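Local coordinates for sensor protein kinase WalK (Staphylococcus aureus, PDB 4YWZ) that acts as the sensor histidine kinase of the essential WalKR two-component system and probably detects external signals through this extracellular receptor domain, at residues A[27-31]-A[122-127]. The protein carries 1 engineered substitution. Residue numbers count along the deposited sequence, not the author numbering.
Sequences EISIE and IPVKVD
In this extracellular Cache domain, the long N-terminal helix 7-37 packs against the antiparallel sheet, and here one helical turn, 27-31, meets the end of strand 114-126. The axes of helix 27-31 and strand 122-126 approach to 7.9 Å and run in roughly the same direction, crossing at -30°. The CA atoms of Glu27 and Val124 lie 5.6 Å apart, those of Glu31 and Val126 5.5 Å. Glu27, buried, with chi1 t and chi2 bent to -91°, carries its aliphatic part over the strand, CB 4.0 Å from Ile122 CD1 and CG 4.1 Å from Val124 CG2. Its carboxylate then takes a nearly linear hydrogen bond from Lys125 N to Glu27 OE2 at 3.1 Å, while OE1 forms a salt bridge with Lys24. Val124, which also touches Ile131 and Ile134 on the neighbouring strand, fills the apolar layer beneath the helix, its CG1 3.9 Å from Ile30 CG2. Glu31, extended with chi1 and chi2 t, makes no direct hydrogen bond to the strand. Beyond the strand end Asp127 turns left-handed (phi/psi 52/43), and a water 2.8 Å from Glu31 OE2 accepts a hydrogen bond from Asp127 N at 2.8 Å.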
loop_
_atom_site.group_PDB
_atom_site.type_symbol
_atom_site.label_atom_id
_atom_site.label_comp_id
_atom_site.label_asym_id
_atom_site.label_seq_id
_atom_site.Cartn_x
_atom_site.Cartn_y
_atom_site.Cartn_z
ATOM N N GLU A 27 11.186 8.499 12.619
ATOM C CA GLU A 27 12.561 8.785 13.126
ATOM C C GLU A 27 12.670 10.272 13.505
ATOM O O GLU A 27 13.161 10.632 14.616
ATOM C CB GLU A 27 13.582 8.426 12.093
ATOM C CG GLU A 27 15.044 8.658 12.525
ATOM C CD GLU A 27 15.682 9.982 12.231
ATOM O OE1 GLU A 27 15.188 10.684 11.313
ATOM O OE2 GLU A 27 16.699 10.355 13.013
ATOM N N ILE A 28 12.136 11.118 12.628
ATOM C CA ILE A 28 12.135 12.593 12.865
ATOM C C ILE A 28 11.318 12.930 14.084
ATOM O O ILE A 28 11.693 13.756 14.970
ATOM C CB ILE A 28 11.616 13.364 11.616
ATOM C CG1 ILE A 28 12.608 13.283 10.465
ATOM C CG2 ILE A 28 11.238 14.812 12.031
ATOM C CD1 ILE A 28 12.034 13.739 9.132
ATOM N N SER A 29 10.170 12.276 14.256
ATOM C CA SER A 29 9.360 12.454 15.427
ATOM C C SER A 29 10.035 12.117 16.751
ATOM O O SER A 29 9.889 12.860 17.718
ATOM C CB SER A 29 7.959 11.677 15.338
ATOM O OG SER A 29 7.321 12.064 14.084
ATOM N N ILE A 30 10.743 10.984 16.816
ATOM C CA ILE A 30 11.426 10.559 17.947
ATOM C C ILE A 30 12.586 11.556 18.237
ATOM O O ILE A 30 12.775 11.965 19.412
ATOM C CB ILE A 30 11.957 9.077 17.790
ATOM C CG1 ILE A 30 10.770 8.115 17.805
ATOM C CG2 ILE A 30 12.909 8.758 18.929
ATOM C CD1 ILE A 30 11.226 6.682 17.500
ATOM N N GLU A 31 13.245 11.961 17.186
ATOM C CA GLU A 31 14.382 12.892 17.358
ATOM C C GLU A 31 13.875 14.184 18.012
ATOM O O GLU A 31 14.478 14.703 18.973
ATOM C CB GLU A 31 15.014 13.155 16.021
ATOM C CG GLU A 31 16.010 14.308 15.977
ATOM C CD GLU A 31 16.656 14.470 14.629
ATOM O OE1 GLU A 31 16.212 13.788 13.678
ATOM O OE2 GLU A 31 17.704 15.198 14.532
ATOM N N ILE A 122 16.223 1.798 10.447
ATOM C CA ILE A 122 16.640 3.219 10.351
ATOM C C ILE A 122 17.136 3.691 11.694
ATOM O O ILE A 122 16.472 3.633 12.711
ATOM C CB ILE A 122 15.549 4.148 9.762
ATOM C CG1 ILE A 122 16.117 5.591 9.691
ATOM C CG2 ILE A 122 14.245 4.059 10.488
ATOM C CD1 ILE A 122 15.233 6.569 8.948
ATOM N N PRO A 123 18.415 4.115 11.714
ATOM C CA PRO A 123 18.919 4.624 12.974
ATOM C C PRO A 123 18.308 5.989 13.308
ATOM O O PRO A 123 18.069 6.766 12.395
ATOM C CB PRO A 123 20.453 4.800 12.703
ATOM C CG PRO A 123 20.662 4.831 11.261
ATOM C CD PRO A 123 19.444 4.080 10.671
ATOM N N VAL A 124 18.127 6.225 14.590
ATOM C CA VAL A 124 17.605 7.471 15.159
ATOM C C VAL A 124 18.810 8.309 15.580
ATOM O O VAL A 124 19.637 7.809 16.311
ATOM C CB VAL A 124 16.622 7.287 16.289
ATOM C CG1 VAL A 124 16.096 8.626 16.766
ATOM C CG2 VAL A 124 15.489 6.347 15.853
ATOM N N LYS A 125 18.912 9.522 14.995
ATOM C CA LYS A 125 20.059 10.455 15.332
ATOM C C LYS A 125 19.523 11.666 16.022
ATOM O O LYS A 125 18.463 12.216 15.633
ATOM C CB LYS A 125 20.830 10.858 14.110
ATOM C CG LYS A 125 21.518 9.697 13.416
ATOM C CD LYS A 125 22.276 10.142 12.241
ATOM C CE LYS A 125 23.023 9.000 11.643
ATOM N NZ LYS A 125 23.728 9.451 10.418
ATOM N N VAL A 126 20.208 12.099 17.095
ATOM C CA VAL A 126 19.881 13.335 17.758
ATOM C C VAL A 126 21.236 14.098 17.785
ATOM O O VAL A 126 22.253 13.524 18.152
ATOM C CB VAL A 126 19.464 13.099 19.159
ATOM C CG1 VAL A 126 19.248 14.432 19.907
ATOM C CG2 VAL A 126 18.219 12.206 19.156
ATOM N N ASP A 127 21.200 15.330 17.293
ATOM C CA ASP A 127 22.472 16.111 17.172
ATOM C C ASP A 127 23.521 15.369 16.455
ATOM O O ASP A 127 24.676 15.401 16.855
ATOM C CB ASP A 127 22.892 16.556 18.569
ATOM C CG ASP A 127 24.043 17.629 18.565
ATOM O OD1 ASP A 127 23.958 18.435 17.640
ATOM O OD2 ASP A 127 25.024 17.570 19.384
HETATM O O HOH W 1 18.810 16.654 16.633
#